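PDB 2ITM: xylulose kinase from Escherichia coli, which catalyses the ATP-dependent phosphorylation of D-xylulose to D-xylulose 5-phosphate and, less efficiently, of 1-deoxy-D-xylulose. Local coordinates for residues A[13-18]-A[24-29]; A[54-59]-A[220-225]; A[236-241]-A[277-282]; A[265-270]-A[285-290]. One frame throughout, in Å; residues are numbered along the deposited sequence.

Contact 1 (A[13-18]-A[24-29])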
loop_
_atom_site.group_PDB
_atom_site.type_symbol
_atom_site.label_atom_id
_atom_site.label_comp_id
_atom_site.label_asym_id
_atom_site.label_seq_id
_atom_site.Cartn_x
_atom_site.Cartn_y
_atom_site.Cartn_z
ATOM N N LYS A 13 26.648 -3.794 27.269
ATOM C CA LYS A 13 27.945 -3.599 26.672
ATOM C C LYS A 13 28.893 -2.977 27.679
ATOM O O LYS A 13 28.551 -2.011 28.337
ATOM C CB LYS A 13 27.822 -2.733 25.432
ATOM C CG LYS A 13 29.132 -2.453 24.740
ATOM C CD LYS A 13 28.963 -1.431 23.650
ATOM C CE LYS A 13 29.536 -1.906 22.345
ATOM N NZ LYS A 13 29.534 -0.845 21.325
ATOM N N VAL A 14 30.089 -3.559 27.816
ATOM C CA VAL A 14 31.169 -2.973 28.580
ATOM C C VAL A 14 32.383 -2.690 27.719
ATOM O O VAL A 14 32.728 -3.471 26.845
ATOM C CB VAL A 14 31.569 -3.839 29.791
ATOM C CG1 VAL A 14 30.352 -4.254 30.588
ATOM C CG2 VAL A 14 32.358 -5.052 29.360
ATOM N N ILE A 15 33.020 -1.556 27.973
ATOM C CA ILE A 15 34.229 -1.176 27.264
ATOM C C ILE A 15 35.382 -0.794 28.174
ATOM O O ILE A 15 35.183 -0.371 29.317
ATOM C CB ILE A 15 33.955 -0.040 26.275
ATOM C CG1 ILE A 15 33.730 1.282 26.991
ATOM C CG2 ILE A 15 32.818 -0.399 25.329
ATOM C CD1 ILE A 15 33.796 2.462 26.080
ATOM N N LEU A 16 36.585 -0.928 27.643
ATOM C CA LEU A 16 37.799 -0.549 28.333
ATOM C C LEU A 16 38.493 0.554 27.570
ATOM O O LEU A 16 38.946 0.308 26.456
ATOM C CB LEU A 16 38.694 -1.757 28.438
ATOM C CG LEU A 16 39.665 -1.926 29.595
ATOM C CD1 LEU A 16 40.996 -2.378 29.111
ATOM C CD2 LEU A 16 39.783 -0.748 30.501
ATOM N N LEU A 17 38.598 1.732 28.170
ATOM C CA LEU A 17 39.290 2.850 27.551
ATOM C C LEU A 17 40.684 2.964 28.113
ATOM O O LEU A 17 40.891 2.807 29.303
ATOM C CB LEU A 17 38.561 4.162 27.830
ATOM C CG LEU A 17 37.377 4.674 27.021
ATOM C CD1 LEU A 17 37.264 6.154 27.202
ATOM C CD2 LEU A 17 37.503 4.325 25.559
ATOM N N ASN A 18 41.636 3.280 27.249
ATOM C CA ASN A 18 42.982 3.616 27.679
ATOM C C ASN A 18 43.144 5.041 28.190
ATOM O O ASN A 18 42.212 5.822 28.183
ATOM C CB ASN A 18 43.993 3.312 26.573
ATOM C CG ASN A 18 43.792 4.167 25.337
ATOM O OD1 ASN A 18 44.166 3.780 24.250
ATOM N ND2 ASN A 18 43.209 5.327 25.509
ATOM N N VAL A 24 40.008 -0.071 24.034
ATOM C CA VAL A 24 41.027 -1.066 24.059
ATOM C C VAL A 24 40.430 -2.457 24.039
ATOM O O VAL A 24 41.056 -3.396 23.611
ATOM C CB VAL A 24 41.866 -0.827 25.309
ATOM C CG1 VAL A 24 42.523 -2.020 25.766
ATOM C CG2 VAL A 24 42.861 0.232 25.066
ATOM N N ALA A 25 39.198 -2.563 24.507
ATOM C CA ALA A 25 38.471 -3.809 24.553
ATOM C C ALA A 25 36.992 -3.579 24.802
ATOM O O ALA A 25 36.620 -2.637 25.440
ATOM C CB ALA A 25 39.043 -4.752 25.587
ATOM N N ALA A 26 36.171 -4.472 24.284
ATOM C CA ALA A 26 34.731 -4.430 24.436
ATOM C C ALA A 26 34.165 -5.801 24.673
ATOM O O ALA A 26 34.760 -6.790 24.327
ATOM C CB ALA A 26 34.095 -3.842 23.264
ATOM N N GLN A 27 32.997 -5.836 25.264
ATOM C CA GLN A 27 32.329 -7.058 25.531
ATOM C C GLN A 27 30.837 -6.840 25.638
ATOM O O GLN A 27 30.396 -5.898 26.232
ATOM C CB GLN A 27 32.911 -7.714 26.760
ATOM C CG GLN A 27 32.424 -9.092 27.024
ATOM C CD GLN A 27 32.780 -10.078 25.941
ATOM O OE1 GLN A 27 33.924 -10.399 25.772
ATOM N NE2 GLN A 27 31.796 -10.562 25.237
ATOM N N THR A 28 30.074 -7.739 25.031
ATOM C CA THR A 28 28.625 -7.673 25.027
ATOM C C THR A 28 27.925 -8.921 25.525
ATOM O O THR A 28 28.381 -10.017 25.320
ATOM C CB THR A 28 28.092 -7.365 23.630
ATOM O OG1 THR A 28 28.379 -6.031 23.265
ATOM C CG2 THR A 28 26.676 -7.319 23.638
ATOM N N GLU A 29 26.796 -8.745 26.177
ATOM C CA GLU A 29 26.005 -9.869 26.644
ATOM C C GLU A 29 24.537 -9.610 26.407
ATOM O O GLU A 29 24.052 -8.519 26.638
ATOM C CB GLU A 29 26.240 -10.111 28.125
ATOM C CG GLU A 29 27.623 -10.629 28.473
ATOM C CD GLU A 29 27.770 -12.089 28.151
ATOM O OE1 GLU A 29 26.811 -12.839 28.398
ATOM O OE2 GLU A 29 28.833 -12.476 27.646
#
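Val14 and Gln27 face each other as an antiparallel hydrogen-bonded pair: Val14 N gives a nearly straight bond to Gln27 O (2.8 Å, 168° at the hydrogen), and Gln27 N returns one to Val14 O. Two residues on, Leu16 N reaches Ala25 O at 2.8 Å. Leu16 O then takes Val24 N at 2.7 Å and a weak second bond from Ala25 N at 3.5 Å. Val24 and Ala25 thus both face Leu16, a classic beta bulge in the hairpin of strands 11-17 and 23-30, the latter forming one border of the six-stranded sheet in the N-terminal FGGY domain. At the bulge Leu16 and Val24 lie side by side, CD1 of Leu16 3.7 Å from CG1 of Val24, while the other branch of Val24, CG2, meets Asn18 CB at 3.6 Å. Leu16 CB also touches the Ala25 methyl. In Val14, CG1 is anti to the carbonyl carbon (chi1 -49°), which leaves Val14 CG2 between the backbone N and the carbonyl carbon, against Gln27 CB at 3.8 Å. Lys13 and Ile15 occupy the other face beside Thr28 and Ala26; Lys13 leads away to give NZ to Val422 O. Helix 45-62 covers the Val14 face through Met56, and Ile15 packs on Ala425 of helix 424-436.

Contact 2 (A[54-59]-A[220-225])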
loop_
_atom_site.group_PDB
_atom_site.type_symbol
_atom_site.label_atom_id
_atom_site.label_comp_id
_atom_site.label_asym_id
_atom_site.label_seq_id
_atom_site.Cartn_x
_atom_site.Cartn_y
_atom_site.Cartn_z
ATOM N N ARG A 54 28.913 -11.389 33.940
ATOM C CA ARG A 54 29.400 -12.098 32.775
ATOM C C ARG A 54 30.282 -11.255 31.871
ATOM O O ARG A 54 31.398 -11.624 31.556
ATOM C CB ARG A 54 28.209 -12.612 31.983
ATOM C CG ARG A 54 28.516 -13.705 31.011
ATOM C CD ARG A 54 27.301 -14.534 30.632
ATOM N NE ARG A 54 27.403 -15.123 29.297
ATOM C CZ ARG A 54 26.503 -15.943 28.774
ATOM N NH1 ARG A 54 25.428 -16.276 29.470
ATOM N NH2 ARG A 54 26.672 -16.433 27.557
ATOM N N ALA A 55 29.750 -10.122 31.446
ATOM C CA ALA A 55 30.430 -9.249 30.515
ATOM C C ALA A 55 31.761 -8.738 31.046
ATOM O O ALA A 55 32.736 -8.679 30.331
ATOM C CB ALA A 55 29.538 -8.105 30.136
ATOM N N MET A 56 31.774 -8.349 32.307
ATOM C CA MET A 56 32.953 -7.773 32.910
ATOM C C MET A 56 33.997 -8.855 33.129
ATOM O O MET A 56 35.184 -8.605 33.071
ATOM C CB MET A 56 32.603 -7.114 34.238
ATOM C CG MET A 56 31.818 -5.820 34.120
ATOM S SD MET A 56 32.743 -4.511 33.349
ATOM C CE MET A 56 33.871 -4.205 34.663
ATOM N N LYS A 57 33.532 -10.059 33.397
ATOM C CA LYS A 57 34.415 -11.197 33.522
ATOM C C LYS A 57 35.031 -11.561 32.184
ATOM O O LYS A 57 36.214 -11.825 32.096
ATOM C CB LYS A 57 33.685 -12.381 34.151
ATOM C CG LYS A 57 33.692 -12.341 35.661
ATOM C CD LYS A 57 32.641 -13.225 36.296
ATOM C CE LYS A 57 32.692 -13.090 37.795
ATOM N NZ LYS A 57 31.708 -13.927 38.475
ATOM N N ALA A 58 34.220 -11.553 31.140
ATOM C CA ALA A 58 34.729 -11.788 29.809
ATOM C C ALA A 58 35.720 -10.715 29.374
ATOM O O ALA A 58 36.744 -11.012 28.772
ATOM C CB ALA A 58 33.610 -11.912 28.834
ATOM N N LEU A 59 35.407 -9.464 29.680
ATOM C CA LEU A 59 36.296 -8.356 29.351
ATOM C C LEU A 59 37.671 -8.614 29.914
ATOM O O LEU A 59 38.670 -8.341 29.278
ATOM C CB LEU A 59 35.746 -7.040 29.888
ATOM C CG LEU A 59 36.377 -5.755 29.356
ATOM C CD1 LEU A 59 35.990 -5.481 27.931
ATOM C CD2 LEU A 59 36.050 -4.588 30.222
ATOM N N TRP A 220 35.862 -9.038 39.777
ATOM C CA TRP A 220 36.036 -8.467 38.447
ATOM C C TRP A 220 37.504 -8.191 38.142
ATOM O O TRP A 220 37.852 -7.741 37.069
ATOM C CB TRP A 220 35.219 -7.180 38.301
ATOM C CG TRP A 220 33.736 -7.374 38.111
ATOM C CD1 TRP A 220 33.074 -8.543 37.945
ATOM C CD2 TRP A 220 32.744 -6.351 38.072
ATOM N NE1 TRP A 220 31.730 -8.318 37.800
ATOM C CE2 TRP A 220 31.503 -6.975 37.879
ATOM C CE3 TRP A 220 32.776 -4.962 38.178
ATOM C CZ2 TRP A 220 30.321 -6.261 37.791
ATOM C CZ3 TRP A 220 31.609 -4.270 38.090
ATOM C CH2 TRP A 220 30.400 -4.911 37.896
ATOM N N GLY A 221 38.361 -8.476 39.109
ATOM C CA GLY A 221 39.788 -8.298 38.953
ATOM C C GLY A 221 40.172 -6.841 38.880
ATOM O O GLY A 221 40.954 -6.441 38.034
ATOM N N MET A 222 39.598 -6.045 39.767
ATOM C CA MET A 222 39.942 -4.647 39.821
ATOM C C MET A 222 40.001 -4.077 41.224
ATOM O O MET A 222 39.582 -4.712 42.174
ATOM C CB MET A 222 39.059 -3.813 38.883
ATOM C CG MET A 222 37.574 -3.908 39.106
ATOM S SD MET A 222 36.600 -3.651 37.612
ATOM C CE MET A 222 36.937 -1.924 37.361
ATOM N N ALA A 223 40.530 -2.870 41.334
ATOM C CA ALA A 223 40.508 -2.099 42.581
ATOM C C ALA A 223 39.108 -1.609 42.938
ATOM O O ALA A 223 38.250 -1.532 42.078
ATOM C CB ALA A 223 41.465 -0.941 42.487
ATOM N N THR A 224 38.893 -1.279 44.207
ATOM C CA THR A 224 37.638 -0.683 44.642
ATOM C C THR A 224 37.479 0.705 44.058
ATOM O O THR A 224 37.475 1.693 44.767
ATOM C CB THR A 224 37.529 -0.621 46.172
ATOM O OG1 THR A 224 38.652 0.072 46.718
ATOM C CG2 THR A 224 37.616 -1.986 46.768
ATOM N N VAL A 225 37.347 0.746 42.742
ATOM C CA VAL A 225 37.452 1.956 41.949
ATOM C C VAL A 225 36.236 2.872 42.132
ATOM O O VAL A 225 35.140 2.404 42.377
ATOM C CB VAL A 225 37.610 1.566 40.470
ATOM C CG1 VAL A 225 36.532 2.154 39.610
ATOM C CG2 VAL A 225 38.994 1.860 39.965
HETATM O O HOH W 1 37.025 -9.325 35.144
#
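Helix 45-62 passes, at residues 54-59, beside the chain that leaves helix 214-220, Lys57 and Trp220 having the nearest CA atoms at 5.9 Å. Gly221, with positive phi, turns that chain out of its helix in a Schellman motif. The two backbones are linked through one water, which donates to Met56 O at 2.9 Å and to Trp220 O at 2.6 Å. Met56 carries most of the side-chain contact. Its CB stands over the five-membered ring of Trp220, 3.8 Å from the centroid and only 6° off the normal, a CH-pi contact. From there the chain bends at both chi2 (-66°) and chi3 (-71°), curling over the indole instead of running off it: SD lies above the six-membered ring at the longer distance of 4.9 Å, a Met-aromatic contact, and CE comes down to 3.8 Å from Trp220 CE3. The same methyl meets Met222 SD at 4.1 Å. Lys57 CG skirts the indole obliquely at CD1. Asp53, one turn before Lys57, takes both the Trp220 NE1 hydrogen bond and the Lys57 NZ salt bridge, so the indole is fixed by its nitrogen as well as by its face. A leucine in place of Trp220 would probably leave Asp53 without the indole N-H that it accepts from and open a gap beneath Met56. Met56 also packs against Val14 and Ile3, which makes the contact a layer of the alpha/beta N-terminal domain: a helix lying between the central sheet and an outer helix-to-strand connection.

Contact 3 (A[236-241]-A[277-282])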
loop_
_atom_site.group_PDB
_atom_site.type_symbol
_atom_site.label_atom_id
_atom_site.label_comp_id
_atom_site.label_asym_id
_atom_site.label_seq_id
_atom_site.Cartn_x
_atom_site.Cartn_y
_atom_site.Cartn_z
ATOM N N ALA A 236 24.256 10.095 27.779
ATOM C CA ALA A 236 25.589 9.509 27.811
ATOM C C ALA A 236 26.191 9.330 26.429
ATOM O O ALA A 236 27.333 9.659 26.209
ATOM C CB ALA A 236 25.592 8.204 28.566
ATOM N N GLY A 237 25.405 8.788 25.512
ATOM C CA GLY A 237 25.717 8.825 24.104
ATOM C C GLY A 237 26.184 10.166 23.589
ATOM O O GLY A 237 27.194 10.253 22.928
ATOM N N ALA A 238 25.436 11.209 23.908
ATOM C CA ALA A 238 25.778 12.553 23.489
ATOM C C ALA A 238 27.123 12.973 24.034
ATOM O O ALA A 238 27.882 13.639 23.352
ATOM C CB ALA A 238 24.723 13.528 23.911
ATOM N N VAL A 239 27.400 12.599 25.273
ATOM C CA VAL A 239 28.663 12.958 25.870
ATOM C C VAL A 239 29.825 12.258 25.151
ATOM O O VAL A 239 30.890 12.844 24.967
ATOM C CB VAL A 239 28.665 12.620 27.391
ATOM C CG1 VAL A 239 30.069 12.602 27.930
ATOM C CG2 VAL A 239 27.821 13.653 28.176
ATOM N N GLY A 240 29.629 11.004 24.783
ATOM C CA GLY A 240 30.623 10.258 24.046
ATOM C C GLY A 240 30.916 10.851 22.687
ATOM O O GLY A 240 31.965 10.663 22.153
ATOM N N VAL A 241 29.955 11.582 22.146
ATOM C CA VAL A 241 30.030 12.080 20.785
ATOM C C VAL A 241 30.533 13.508 20.818
ATOM O O VAL A 241 30.910 14.063 19.805
ATOM C CB VAL A 241 28.654 11.952 20.099
ATOM C CG1 VAL A 241 28.449 12.970 19.029
ATOM C CG2 VAL A 241 28.466 10.561 19.563
ATOM N N PHE A 277 15.069 17.465 29.062
ATOM C CA PHE A 277 15.679 16.882 30.240
ATOM C C PHE A 277 16.943 17.597 30.658
ATOM O O PHE A 277 17.503 18.382 29.904
ATOM C CB PHE A 277 16.004 15.414 29.996
ATOM C CG PHE A 277 14.839 14.575 29.627
ATOM C CD1 PHE A 277 14.848 13.832 28.472
ATOM C CD2 PHE A 277 13.741 14.504 30.447
ATOM C CE1 PHE A 277 13.787 13.057 28.136
ATOM C CE2 PHE A 277 12.677 13.717 30.120
ATOM C CZ PHE A 277 12.698 12.988 28.967
ATOM N N CYS A 278 17.417 17.289 31.854
ATOM C CA CYS A 278 18.773 17.614 32.229
ATOM C C CYS A 278 19.766 16.820 31.389
ATOM O O CYS A 278 19.491 15.707 30.994
ATOM C CB CYS A 278 18.999 17.390 33.729
ATOM S SG CYS A 278 17.966 18.344 34.845
ATOM N N HIS A 279 20.910 17.420 31.105
ATOM C CA HIS A 279 22.040 16.715 30.514
ATOM C C HIS A 279 22.895 16.062 31.600
ATOM O O HIS A 279 22.821 16.435 32.750
ATOM C CB HIS A 279 22.874 17.683 29.668
ATOM C CG HIS A 279 23.741 17.026 28.642
ATOM N ND1 HIS A 279 23.841 15.661 28.508
ATOM C CD2 HIS A 279 24.542 17.552 27.692
ATOM C CE1 HIS A 279 24.670 15.375 27.524
ATOM N NE2 HIS A 279 25.111 16.507 27.014
ATOM N N ALA A 280 23.713 15.096 31.209
ATOM C CA ALA A 280 24.548 14.362 32.145
ATOM C C ALA A 280 25.795 15.139 32.572
ATOM O O ALA A 280 26.731 14.583 33.113
ATOM C CB ALA A 280 24.929 13.013 31.576
ATOM N N LEU A 281 25.786 16.431 32.269
ATOM C CA LEU A 281 26.832 17.304 32.767
ATOM C C LEU A 281 26.261 18.457 33.563
ATOM O O LEU A 281 25.103 18.802 33.429
ATOM C CB LEU A 281 27.694 17.816 31.615
ATOM C CG LEU A 281 28.492 16.790 30.824
ATOM C CD1 LEU A 281 28.827 17.296 29.458
ATOM C CD2 LEU A 281 29.735 16.344 31.577
ATOM N N PRO A 282 27.104 19.052 34.390
ATOM C CA PRO A 282 26.667 20.120 35.277
ATOM C C PRO A 282 26.256 21.351 34.493
ATOM O O PRO A 282 26.889 21.696 33.517
ATOM C CB PRO A 282 27.909 20.387 36.114
ATOM C CG PRO A 282 28.652 19.100 36.076
ATOM C CD PRO A 282 28.462 18.603 34.713
#
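The later turns of helix 233-241 bring Ala238 and Val239 up to His279 and Leu281 in the loop that continues strand 275-278 through 279-282. The link between the two is made by side chains, and Val239 is its centre. Its CG1 is anti to the backbone N (chi1 163°), and this places CG2 anti to the carbonyl carbon, facing the loop, where it fits between two partners, His279 CE1 at 3.6 Å and Leu281 CD1 at 4.0 Å. The imidazole receives the methyl obliquely; Leu281 and Val239 meet tip to tip. Ala238, one residue earlier on the helix, adds its CB to the same ring carbon, His279 CE1, at 4.1 Å, so the CE1 corner is touched by both helix residues. His279 holds its ring there with CG swung anti to N (chi1 -159°), which carries the imidazole over to the helix although its CB starts out across it. NE2 is hydrogen-bonded to Met243 O, just beyond the helix; since a carbonyl can only accept, NE2 probably carries the proton. Phe260 of strand 257-262 also meets the imidazole, its plane inclined to it, and touches Ala238. Leu281 reaches on to Leu431 and Ile434 of helix 424-436, and Val239 to Arg430. All four touching residues are buried. The helix begins at Asp233, the inferred proton acceptor, and the contact joins helix 233-241 to the loop after an edge strand of the C-terminal domain's sheet, at the junction of the two actin-like ATPase domains.

Contact 4 (A[265-270]-A[285-290]). With XUL (D-xylulose), chain C.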
loop_
_atom_site.group_PDB
_atom_site.type_symbol
_atom_site.label_atom_id
_atom_site.label_comp_id
_atom_site.label_asym_id
_atom_site.label_seq_id
_atom_site.Cartn_x
_atom_site.Cartn_y
_atom_site.Cartn_z
ATOM N N GLY A 265 20.401 26.735 28.545
ATOM C CA GLY A 265 19.638 26.442 29.725
ATOM C C GLY A 265 18.409 25.608 29.470
ATOM O O GLY A 265 18.305 24.910 28.476
ATOM N N PHE A 266 17.456 25.698 30.381
ATOM C CA PHE A 266 16.278 24.866 30.315
ATOM C C PHE A 266 15.188 25.422 29.411
ATOM O O PHE A 266 14.755 26.556 29.563
ATOM C CB PHE A 266 15.739 24.601 31.704
ATOM C CG PHE A 266 14.465 23.841 31.714
ATOM C CD1 PHE A 266 14.366 22.652 31.050
ATOM C CD2 PHE A 266 13.379 24.317 32.388
ATOM C CE1 PHE A 266 13.203 21.958 31.059
ATOM C CE2 PHE A 266 12.217 23.620 32.402
ATOM C CZ PHE A 266 12.124 22.442 31.737
ATOM N N LEU A 267 14.756 24.602 28.464
ATOM C CA LEU A 267 13.715 24.971 27.523
ATOM C C LEU A 267 12.476 24.090 27.671
ATOM O O LEU A 267 12.578 22.879 27.632
ATOM C CB LEU A 267 14.243 24.886 26.097
ATOM C CG LEU A 267 15.164 26.009 25.643
ATOM C CD1 LEU A 267 15.636 25.767 24.252
ATOM C CD2 LEU A 267 14.438 27.327 25.730
ATOM N N SER A 268 11.331 24.729 27.819
ATOM C CA SER A 268 10.052 24.037 27.916
ATOM C C SER A 268 9.100 24.437 26.789
ATOM O O SER A 268 8.594 25.553 26.754
ATOM C CB SER A 268 9.405 24.336 29.259
ATOM O OG SER A 268 8.473 23.341 29.617
ATOM N N LYS A 269 8.868 23.527 25.857
ATOM C CA LYS A 269 7.721 23.617 24.971
ATOM C C LYS A 269 7.062 22.250 24.858
ATOM O O LYS A 269 7.265 21.536 23.885
ATOM C CB LYS A 269 8.143 24.116 23.583
ATOM C CG LYS A 269 7.059 24.870 22.829
ATOM C CD LYS A 269 7.627 26.003 21.979
ATOM C CE LYS A 269 8.152 25.493 20.642
ATOM N NZ LYS A 269 7.177 25.579 19.532
ATOM N N PRO A 270 6.276 21.899 25.866
ATOM C CA PRO A 270 5.466 20.686 25.837
ATOM C C PRO A 270 4.084 20.969 25.244
ATOM O O PRO A 270 3.250 21.564 25.927
ATOM C CB PRO A 270 5.323 20.357 27.318
ATOM C CG PRO A 270 5.492 21.684 28.027
ATOM C CD PRO A 270 5.958 22.712 27.044
ATOM N N TRP A 285 21.590 21.164 29.830
ATOM C CA TRP A 285 20.232 20.724 29.562
ATOM C C TRP A 285 20.116 20.386 28.074
ATOM O O TRP A 285 20.908 20.842 27.277
ATOM C CB TRP A 285 19.260 21.855 29.874
ATOM C CG TRP A 285 18.891 22.006 31.285
ATOM C CD1 TRP A 285 17.911 21.357 31.930
ATOM C CD2 TRP A 285 19.475 22.892 32.228
ATOM N NE1 TRP A 285 17.842 21.770 33.234
ATOM C CE2 TRP A 285 18.804 22.716 33.440
ATOM C CE3 TRP A 285 20.511 23.820 32.173
ATOM C CZ2 TRP A 285 19.127 23.426 34.574
ATOM C CZ3 TRP A 285 20.827 24.520 33.293
ATOM C CH2 TRP A 285 20.140 24.326 34.481
ATOM N N HIS A 286 19.108 19.611 27.707
ATOM C CA HIS A 286 18.927 19.184 26.328
ATOM C C HIS A 286 17.493 18.904 25.915
ATOM O O HIS A 286 16.635 18.613 26.738
ATOM C CB HIS A 286 19.815 17.992 25.980
ATOM C CG HIS A 286 19.241 16.664 26.358
ATOM N ND1 HIS A 286 19.559 16.024 27.530
ATOM C CD2 HIS A 286 18.382 15.847 25.709
ATOM C CE1 HIS A 286 18.918 14.874 27.590
ATOM N NE2 HIS A 286 18.196 14.745 26.497
ATOM N N LEU A 287 17.255 19.000 24.619
ATOM C CA LEU A 287 16.018 18.552 24.025
ATOM C C LEU A 287 16.291 17.254 23.301
ATOM O O LEU A 287 17.402 16.994 22.879
ATOM C CB LEU A 287 15.487 19.589 23.041
ATOM C CG LEU A 287 14.489 20.618 23.542
ATOM C CD1 LEU A 287 14.778 21.014 24.935
ATOM C CD2 LEU A 287 14.486 21.818 22.655
ATOM N N MET A 288 15.265 16.440 23.163
ATOM C CA MET A 288 15.367 15.261 22.329
ATOM C C MET A 288 14.044 14.845 21.706
ATOM O O MET A 288 12.978 15.134 22.229
ATOM C CB MET A 288 16.063 14.110 23.067
ATOM C CG MET A 288 15.156 13.098 23.703
ATOM S SD MET A 288 14.370 12.022 22.506
ATOM C CE MET A 288 14.761 10.427 23.167
ATOM N N SER A 289 14.143 14.181 20.567
ATOM C CA SER A 289 12.988 13.662 19.880
ATOM C C SER A 289 13.334 12.353 19.215
ATOM O O SER A 289 14.360 12.236 18.566
ATOM C CB SER A 289 12.495 14.665 18.849
ATOM O OG SER A 289 11.347 14.191 18.210
ATOM N N VAL A 290 12.473 11.366 19.392
ATOM C CA VAL A 290 12.589 10.143 18.639
ATOM C C VAL A 290 12.446 10.446 17.157
ATOM O O VAL A 290 11.598 11.218 16.752
ATOM C CB VAL A 290 11.607 9.071 19.089
ATOM C CG1 VAL A 290 11.797 7.818 18.298
ATOM C CG2 VAL A 290 11.802 8.773 20.536
HETATM C C1 XUL C . 13.010 8.156 25.776
HETATM C C2 XUL C . 14.123 7.548 24.940
HETATM C C3 XUL C . 15.184 6.768 25.632
HETATM C C4 XUL C . 15.006 5.347 25.165
HETATM C C5 XUL C . 15.712 4.341 26.051
HETATM O O1 XUL C . 13.397 9.397 26.305
HETATM O O2 XUL C . 13.864 7.221 23.592
HETATM O O3 XUL C . 14.865 6.801 26.992
HETATM O O4 XUL C . 13.623 5.132 25.205
HETATM O O5 XUL C . 16.306 5.015 27.114
#
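Trp285 turns its indole against Gly265 and Phe266. Its CB lies 3.5 Å from Gly265 O, and CG is near Phe266 CA. With CG anti to the carbonyl carbon (chi1 -82°) and the ring turned across that bond (chi2 -86°), the indole presents a face to the loop. Phe266 CB sits over the five-membered ring, 3.8 Å from its centroid and 8° off the normal, a CH-pi contact. On one side of the indole CD1 meets Phe266 CD1 at 3.9 Å, the two rings being oblique; on the benzo side CE3 meets Gly265 CA at 3.7 Å. At the far end of the pyrrole NE1 is hydrogen-bonded to Val179 O, and Arg182 adds a cation-pi contact. Strand 285-291 lies between 275-278 and 257-262 in the mixed sheet of the C-terminal FGGY domain, and 265-270 belongs to the connection that leads from 257-262 to 275-278. An alanine at Trp285 is likely to leave Phe266 CB without its aromatic platform and the Val179 carbonyl without this donor. Two residues along, Leu287 CD1 touches Leu267 CB at 4.1 Å. Met288, next on the strand, turns to the sugar pocket, its CE 3.4 Å from O2 of D-xylulose.

Overall arrangement
From the N terminus, contact 1 closes first, the hairpin of strands 11-17 and 23-30. Contact 2 follows in series but spans 160 residues, bringing helix 45-62 to the connection before strand 226-232; it touches contact 1 directly through the Glu29-Arg54 salt bridge, so the hairpin and helix 45-62 are in direct contact in the N-terminal domain. Contacts 3 and 4 come later and cross, their segments alternating along the chain. Contact 3 ties helix 233-241 to the loop after strand 275-278, bridging the two family domains, while contact 4 stays within the C-terminal one. They adjoin where strands 275-278 and 285-291 pair. Contacts 1 and 4 lie about 31 Å apart between centres.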